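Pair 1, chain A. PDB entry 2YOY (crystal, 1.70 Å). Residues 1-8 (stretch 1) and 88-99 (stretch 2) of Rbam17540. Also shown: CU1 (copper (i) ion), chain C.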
# COMPACT_ATOMS: atom_id res chain seq x y z
N HIS A 1 -13.33 0.01 -2.01
CA HIS A 1 -12.50 -1.21 -1.87
C HIS A 1 -11.72 -1.49 -3.12
O HIS A 1 -12.26 -1.50 -4.25
CB HIS A 1 -13.34 -2.41 -1.50
CG HIS A 1 -13.84 -2.37 -0.07
ND1 HIS A 1 -14.69 -1.38 0.39
CD2 HIS A 1 -13.65 -3.21 0.98
CE1 HIS A 1 -14.94 -1.58 1.68
NE2 HIS A 1 -14.34 -2.69 2.05
N GLY A 2 -10.43 -1.69 -2.94
CA GLY A 2 -9.56 -1.94 -4.06
C GLY A 2 -8.14 -2.05 -3.58
O GLY A 2 -7.88 -1.82 -2.43
N TYR A 3 -7.27 -2.47 -4.48
CA TYR A 3 -5.85 -2.62 -4.20
C TYR A 3 -4.98 -2.31 -5.40
O TYR A 3 -5.43 -2.32 -6.57
CB TYR A 3 -5.55 -4.03 -3.69
CG TYR A 3 -6.05 -5.15 -4.60
CD1 TYR A 3 -5.29 -5.61 -5.65
CD2 TYR A 3 -7.27 -5.78 -4.36
CE1 TYR A 3 -5.76 -6.61 -6.50
CE2 TYR A 3 -7.73 -6.80 -5.18
CZ TYR A 3 -6.95 -7.21 -6.22
OH TYR A 3 -7.37 -8.24 -7.07
N ILE A 4 -3.71 -2.09 -5.15
CA ILE A 4 -2.75 -1.89 -6.25
C ILE A 4 -2.33 -3.27 -6.79
O ILE A 4 -1.81 -4.09 -6.07
CB ILE A 4 -1.55 -1.03 -5.78
CG1 ILE A 4 -2.02 0.35 -5.31
CG2 ILE A 4 -0.50 -0.94 -6.88
CD1 ILE A 4 -0.94 1.20 -4.65
N LYS A 5 -2.61 -3.49 -8.07
CA LYS A 5 -2.40 -4.74 -8.75
C LYS A 5 -1.08 -4.79 -9.52
O LYS A 5 -0.48 -5.86 -9.61
CB LYS A 5 -3.58 -4.92 -9.71
CG LYS A 5 -3.54 -6.05 -10.70
CD LYS A 5 -4.79 -5.96 -11.56
CE LYS A 5 -4.81 -4.70 -12.42
NZ LYS A 5 -6.11 -4.52 -13.11
N GLU A 6 -0.66 -3.66 -10.11
CA GLU A 6 0.67 -3.51 -10.72
C GLU A 6 1.29 -2.16 -10.35
O GLU A 6 0.68 -1.14 -10.62
CB GLU A 6 0.59 -3.61 -12.25
CG GLU A 6 1.95 -3.59 -12.92
CD GLU A 6 1.87 -3.40 -14.42
OE1 GLU A 6 0.84 -3.76 -15.01
OE2 GLU A 6 2.85 -2.88 -15.00
N PRO A 7 2.46 -2.15 -9.66
CA PRO A 7 3.15 -3.32 -9.06
C PRO A 7 2.24 -4.04 -8.05
O PRO A 7 1.18 -3.53 -7.69
CB PRO A 7 4.38 -2.71 -8.34
CG PRO A 7 4.47 -1.29 -8.74
CD PRO A 7 3.08 -0.88 -9.22
N VAL A 8 2.63 -5.25 -7.65
CA VAL A 8 1.87 -6.02 -6.68
C VAL A 8 2.09 -5.51 -5.27
O VAL A 8 3.16 -5.64 -4.69
CB VAL A 8 2.28 -7.52 -6.77
CG1 VAL A 8 1.45 -8.35 -5.82
CG2 VAL A 8 2.16 -8.00 -8.22
N ASN A 88 7.08 5.31 -13.23
CA ASN A 88 6.51 3.97 -13.13
C ASN A 88 5.05 4.15 -13.11
O ASN A 88 4.59 5.25 -12.75
CB ASN A 88 6.95 3.34 -11.80
CG ASN A 88 8.26 2.58 -11.94
OD1 ASN A 88 8.29 1.41 -12.43
ND2 ASN A 88 9.35 3.26 -11.59
N THR A 89 4.30 3.10 -13.48
CA THR A 89 2.86 3.18 -13.36
C THR A 89 2.33 2.33 -12.20
O THR A 89 2.88 1.29 -11.89
CB THR A 89 2.18 2.71 -14.63
OG1 THR A 89 2.64 1.38 -14.90
CG2 THR A 89 2.54 3.63 -15.78
N PHE A 90 1.24 2.81 -11.60
CA PHE A 90 0.61 2.16 -10.44
C PHE A 90 -0.85 2.01 -10.82
O PHE A 90 -1.56 3.00 -10.97
CB PHE A 90 0.80 3.01 -9.17
CG PHE A 90 2.21 3.12 -8.77
CD1 PHE A 90 3.07 4.01 -9.41
CD2 PHE A 90 2.74 2.26 -7.78
CE1 PHE A 90 4.41 4.05 -9.07
CE2 PHE A 90 4.10 2.31 -7.45
CZ PHE A 90 4.94 3.21 -8.09
N THR A 91 -1.28 0.76 -11.01
CA THR A 91 -2.64 0.44 -11.41
C THR A 91 -3.42 -0.23 -10.30
O THR A 91 -3.00 -1.26 -9.76
CB THR A 91 -2.64 -0.50 -12.62
OG1 THR A 91 -2.01 0.18 -13.71
CG2 THR A 91 -4.05 -0.84 -13.00
N TRP A 92 -4.56 0.38 -9.96
CA TRP A 92 -5.48 -0.15 -8.95
C TRP A 92 -6.51 -1.06 -9.59
O TRP A 92 -6.95 -0.81 -10.73
CB TRP A 92 -6.18 1.01 -8.23
CG TRP A 92 -5.27 1.82 -7.31
CD1 TRP A 92 -4.35 2.73 -7.68
CD2 TRP A 92 -5.25 1.80 -5.87
NE1 TRP A 92 -3.74 3.29 -6.56
CE2 TRP A 92 -4.29 2.74 -5.44
CE3 TRP A 92 -5.93 1.07 -4.91
CZ2 TRP A 92 -3.98 2.96 -4.08
CZ3 TRP A 92 -5.63 1.31 -3.55
CH2 TRP A 92 -4.69 2.25 -3.16
N HIS A 93 -6.87 -2.13 -8.88
CA HIS A 93 -8.04 -2.95 -9.19
C HIS A 93 -9.08 -2.65 -8.09
O HIS A 93 -8.75 -2.68 -6.89
CB HIS A 93 -7.69 -4.41 -9.14
CG HIS A 93 -8.87 -5.33 -9.29
ND1 HIS A 93 -9.50 -5.55 -10.50
CD2 HIS A 93 -9.56 -6.04 -8.38
CE1 HIS A 93 -10.51 -6.37 -10.32
NE2 HIS A 93 -10.56 -6.69 -9.04
N TYR A 94 -10.28 -2.29 -8.52
CA TYR A 94 -11.37 -1.91 -7.63
C TYR A 94 -12.46 -2.99 -7.60
O TYR A 94 -12.93 -3.44 -8.66
CB TYR A 94 -11.97 -0.56 -8.01
CG TYR A 94 -10.98 0.55 -7.89
CD1 TYR A 94 -10.60 1.01 -6.64
CD2 TYR A 94 -10.39 1.13 -9.00
CE1 TYR A 94 -9.68 2.01 -6.52
CE2 TYR A 94 -9.46 2.14 -8.90
CZ TYR A 94 -9.09 2.56 -7.64
OH TYR A 94 -8.17 3.55 -7.51
N THR A 95 -12.81 -3.46 -6.40
CA THR A 95 -14.06 -4.21 -6.24
C THR A 95 -15.25 -3.25 -6.00
O THR A 95 -16.40 -3.59 -6.29
CB THR A 95 -13.97 -5.21 -5.10
OG1 THR A 95 -13.77 -4.51 -3.87
CG2 THR A 95 -12.81 -6.16 -5.35
N ALA A 96 -14.98 -2.04 -5.53
CA ALA A 96 -16.01 -1.03 -5.38
C ALA A 96 -15.37 0.33 -5.56
O ALA A 96 -14.76 0.87 -4.61
CB ALA A 96 -16.70 -1.15 -4.03
N PRO A 97 -15.45 0.88 -6.80
CA PRO A 97 -14.70 2.13 -7.17
C PRO A 97 -15.38 3.42 -6.71
O PRO A 97 -15.96 4.14 -7.52
CB PRO A 97 -14.68 2.07 -8.69
CG PRO A 97 -15.95 1.36 -9.03
CD PRO A 97 -16.16 0.32 -7.97
N HIS A 98 -15.23 3.75 -5.44
CA HIS A 98 -15.92 4.86 -4.83
C HIS A 98 -15.48 6.19 -5.40
O HIS A 98 -14.39 6.32 -5.97
CB HIS A 98 -15.63 4.93 -3.34
CG HIS A 98 -15.90 3.67 -2.60
ND1 HIS A 98 -17.17 3.12 -2.51
CD2 HIS A 98 -15.08 2.83 -1.92
CE1 HIS A 98 -17.11 2.01 -1.80
NE2 HIS A 98 -15.86 1.82 -1.41
N ALA A 99 -16.34 7.20 -5.20
CA ALA A 99 -16.02 8.58 -5.50
C ALA A 99 -14.72 8.94 -4.82
O ALA A 99 -14.54 8.63 -3.64
CB ALA A 99 -17.12 9.50 -4.99
CU CU1 C . -15.04 0.22 -0.63
O HOH W 1 -7.66 -1.98 -12.90
O HOH W 2 0.72 -0.28 -13.51

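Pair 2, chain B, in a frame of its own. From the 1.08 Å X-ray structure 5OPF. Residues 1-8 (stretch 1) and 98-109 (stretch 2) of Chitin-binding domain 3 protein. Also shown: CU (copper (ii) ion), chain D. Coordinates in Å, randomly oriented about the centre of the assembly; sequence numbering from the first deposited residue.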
# COMPACT_ATOMS: atom_id res chain seq x y z
N HIS B 1 2.00 -9.88 -9.09
CA HIS B 1 2.41 -9.96 -7.69
C HIS B 1 3.49 -8.95 -7.40
O HIS B 1 4.55 -8.97 -8.02
CB HIS B 1 2.90 -11.37 -7.36
CG HIS B 1 1.78 -12.34 -7.20
ND1 HIS B 1 0.84 -12.55 -8.18
CD2 HIS B 1 1.43 -13.10 -6.14
CE1 HIS B 1 -0.03 -13.45 -7.74
NE2 HIS B 1 0.30 -13.79 -6.51
N GLY B 2 3.22 -8.04 -6.47
CA GLY B 2 4.15 -6.98 -6.16
C GLY B 2 3.53 -6.00 -5.19
O GLY B 2 2.48 -6.28 -4.60
N SER B 3 4.19 -4.86 -5.02
CA SER B 3 3.71 -3.88 -4.06
C SER B 3 4.39 -2.55 -4.32
O SER B 3 5.33 -2.45 -5.12
CB SER B 3 4.00 -4.34 -2.63
OG SER B 3 3.33 -3.53 -1.67
N VAL B 4 3.92 -1.53 -3.61
CA VAL B 4 4.68 -0.29 -3.48
C VAL B 4 5.83 -0.55 -2.51
O VAL B 4 5.60 -0.94 -1.36
CB VAL B 4 3.81 0.87 -2.97
CG1 VAL B 4 4.67 2.10 -2.75
CG2 VAL B 4 2.67 1.17 -3.95
N VAL B 5 7.06 -0.35 -2.99
CA VAL B 5 8.24 -0.61 -2.18
C VAL B 5 8.90 0.66 -1.67
O VAL B 5 9.74 0.59 -0.76
CB VAL B 5 9.26 -1.51 -2.93
CG1 VAL B 5 8.64 -2.86 -3.23
CG2 VAL B 5 9.76 -0.86 -4.21
N ASP B 6 8.54 1.82 -2.20
CA ASP B 6 9.09 3.10 -1.75
C ASP B 6 8.08 4.16 -2.16
O ASP B 6 7.94 4.45 -3.35
CB ASP B 6 10.45 3.36 -2.41
CG ASP B 6 11.15 4.56 -1.83
OD1 ASP B 6 10.48 5.36 -1.14
OD2 ASP B 6 12.37 4.71 -2.08
N PRO B 7 7.32 4.74 -1.21
CA PRO B 7 7.35 4.52 0.24
C PRO B 7 6.70 3.18 0.56
O PRO B 7 5.57 2.92 0.13
CB PRO B 7 6.53 5.70 0.78
CG PRO B 7 5.54 5.98 -0.31
CD PRO B 7 6.25 5.68 -1.60
N ALA B 8 7.42 2.31 1.27
CA ALA B 8 6.98 0.94 1.49
C ALA B 8 5.54 0.89 2.00
O ALA B 8 5.16 1.62 2.93
CB ALA B 8 7.90 0.27 2.51
N PHE B 98 6.56 13.81 -4.85
CA PHE B 98 7.27 12.59 -4.52
C PHE B 98 7.00 11.57 -5.61
O PHE B 98 6.24 11.82 -6.55
CB PHE B 98 6.94 12.08 -3.11
CG PHE B 98 5.53 11.57 -2.95
CD1 PHE B 98 4.46 12.44 -2.86
CD2 PHE B 98 5.28 10.21 -2.88
CE1 PHE B 98 3.18 11.98 -2.70
CE2 PHE B 98 4.00 9.74 -2.72
CZ PHE B 98 2.94 10.62 -2.63
N ARG B 99 7.66 10.43 -5.49
CA ARG B 99 7.59 9.35 -6.46
C ARG B 99 7.24 8.05 -5.76
O ARG B 99 7.85 7.72 -4.73
CB ARG B 99 8.93 9.22 -7.18
CG ARG B 99 9.27 10.47 -7.97
CD ARG B 99 10.75 10.68 -8.20
NE ARG B 99 11.36 9.67 -9.06
CZ ARG B 99 11.10 9.51 -10.35
NH1 ARG B 99 10.19 10.27 -10.96
NH2 ARG B 99 11.74 8.58 -11.04
N VAL B 100 6.29 7.31 -6.32
CA VAL B 100 5.90 6.01 -5.81
C VAL B 100 6.57 4.95 -6.68
O VAL B 100 6.32 4.89 -7.89
CB VAL B 100 4.37 5.84 -5.85
CG1 VAL B 100 3.96 4.41 -5.53
CG2 VAL B 100 3.70 6.85 -4.90
N LYS B 101 7.43 4.13 -6.07
CA LYS B 101 8.09 3.04 -6.79
C LYS B 101 7.27 1.77 -6.61
O LYS B 101 7.12 1.27 -5.48
CB LYS B 101 9.51 2.80 -6.28
CG LYS B 101 10.26 1.76 -7.10
CD LYS B 101 11.66 1.51 -6.56
CE LYS B 101 12.32 0.29 -7.21
NZ LYS B 101 13.71 0.09 -6.68
N PHE B 102 6.74 1.27 -7.73
CA PHE B 102 5.98 0.03 -7.75
C PHE B 102 6.86 -1.09 -8.29
O PHE B 102 7.48 -0.93 -9.34
CB PHE B 102 4.72 0.16 -8.61
CG PHE B 102 3.66 -0.77 -8.15
CD1 PHE B 102 3.73 -2.12 -8.44
CD2 PHE B 102 2.65 -0.31 -7.33
CE1 PHE B 102 2.79 -2.99 -7.92
CE2 PHE B 102 1.71 -1.16 -6.82
CZ PHE B 102 1.78 -2.50 -7.10
N PHE B 103 6.91 -2.22 -7.58
CA PHE B 103 7.69 -3.39 -7.98
C PHE B 103 6.75 -4.55 -8.27
O PHE B 103 5.92 -4.90 -7.42
CB PHE B 103 8.67 -3.76 -6.86
CG PHE B 103 9.44 -5.04 -7.09
CD1 PHE B 103 10.17 -5.25 -8.24
CD2 PHE B 103 9.42 -6.04 -6.13
CE1 PHE B 103 10.88 -6.44 -8.43
CE2 PHE B 103 10.12 -7.22 -6.31
CZ PHE B 103 10.83 -7.42 -7.46
N ASP B 104 6.88 -5.13 -9.47
CA ASP B 104 6.07 -6.26 -9.93
C ASP B 104 7.01 -7.42 -10.24
O ASP B 104 7.81 -7.34 -11.18
CB ASP B 104 5.26 -5.87 -11.16
CG ASP B 104 4.47 -7.02 -11.77
OD1 ASP B 104 4.36 -8.09 -11.14
OD2 ASP B 104 3.95 -6.82 -12.89
N GLN B 105 6.92 -8.49 -9.45
CA GLN B 105 7.73 -9.68 -9.70
C GLN B 105 7.33 -10.42 -10.96
O GLN B 105 8.13 -11.20 -11.50
CB GLN B 105 7.59 -10.64 -8.53
CG GLN B 105 8.13 -10.10 -7.24
CD GLN B 105 7.73 -10.95 -6.05
OE1 GLN B 105 6.67 -11.58 -6.08
NE2 GLN B 105 8.57 -11.01 -5.04
N ALA B 106 6.09 -10.24 -11.43
CA ALA B 106 5.48 -11.11 -12.42
C ALA B 106 5.34 -10.50 -13.80
O ALA B 106 4.91 -11.21 -14.72
CB ALA B 106 4.09 -11.55 -11.93
N SER B 107 5.68 -9.22 -13.99
CA SER B 107 5.61 -8.57 -15.30
C SER B 107 4.20 -8.63 -15.90
O SER B 107 4.02 -8.96 -17.08
CB SER B 107 6.66 -9.14 -16.25
OG SER B 107 7.96 -8.91 -15.73
N HIS B 108 3.20 -8.30 -15.09
CA HIS B 108 1.81 -8.30 -15.54
C HIS B 108 1.43 -7.09 -16.39
O HIS B 108 0.41 -7.15 -17.09
CB HIS B 108 0.85 -8.26 -14.35
CG HIS B 108 0.91 -9.44 -13.42
ND1 HIS B 108 0.93 -10.75 -13.85
CD2 HIS B 108 0.83 -9.50 -12.07
CE1 HIS B 108 0.90 -11.55 -12.80
NE2 HIS B 108 0.84 -10.82 -11.71
N GLY B 109 2.18 -5.99 -16.32
CA GLY B 109 1.71 -4.73 -16.86
C GLY B 109 0.63 -4.09 -16.00
O GLY B 109 0.13 -4.68 -15.02
CU CU D . 0.77 -11.56 -9.86
O HOH W 3 8.83 7.88 -2.09

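Both pairs set an N-terminal strand antiparallel to a distant strand of the same chain, and 14 central residues superpose with an RMSD of 0.6 Å over N, CA and C. The strand directions differ by 136° in pair 1 and 143° in pair 2, so both ladders are strongly twisted. Their register is the same: Tyr A3 pairs with His A93 as Ser B3 does with Phe B103, each through two backbone hydrogen bonds (Tyr A3 N to His A93 O 2.8 Å, His A93 N to Tyr A3 O 2.7 Å; Ser B3 N to Phe B103 O 3.0 Å, Phe B103 N to Ser B3 O 2.9 Å). Further along, a bulge shifts the register by one. Thr A91 O accepts from Lys A5 N at 2.8 Å while Thr A91 N donates to Glu A6 O at 2.8 Å; Lys B101 O and N do the same with Val B5 N (3.0 Å) and Asp B6 O (2.8 Å). A cis peptide bond precedes the matched Pro A7 and Pro B7.

Gly A2 and Gly B2 match. An ideal CB on Gly A2 would clash with His A93 O and with Tyr A94 CD1, and one on Gly B2 with Phe B103 O and Asp B104 CA.

The packing differs on both faces. On the face of Ile A4 and Trp A92, Ile A4 CG1 lies over the indole, 3.5 Å from the centroid of its six-membered ring and 19° off the normal. Pair 2 has smaller groups here: Val B4 CG2 meets Phe B102 CD2 at 3.7 Å, and Val B4 CG1 meets Val B100 CG1 at 3.7 Å. On the other face, Tyr A3 receives His A93 CB over its ring, 4.3 Å from the centroid. Ser B3 is too short for this: its side chain comes no nearer to the other stretch than Ser B3 CB to Phe B103 O, 5.2 Å. Both pairs pack residue 5 against the matched CB, Lys A5 CD lying 4.1 Å from His A93 CB and Val B5 CG1 3.7 Å from Phe B103 CB. Lys A5 NZ also donates to water 1 (3.0 Å), which donates to Trp A92 O (2.6 Å).

In both pairs the N-terminal histidine and a histidine in the loop after the second strand bind copper. His A1 N (2.2 Å), His A1 ND1 (1.9 Å) and His A98 NE2 (2.0 Å) bind CU1; His B1 N (2.2 Å), His B1 ND1 (2.0 Å) and His B108 NE2 (2.0 Å) bind CU. The approaching loops differ: Ala A96 N donates to His A1 O at 3.1 Å, whereas Ala B106 N donates to Asp B104 OD1 at 2.8 Å.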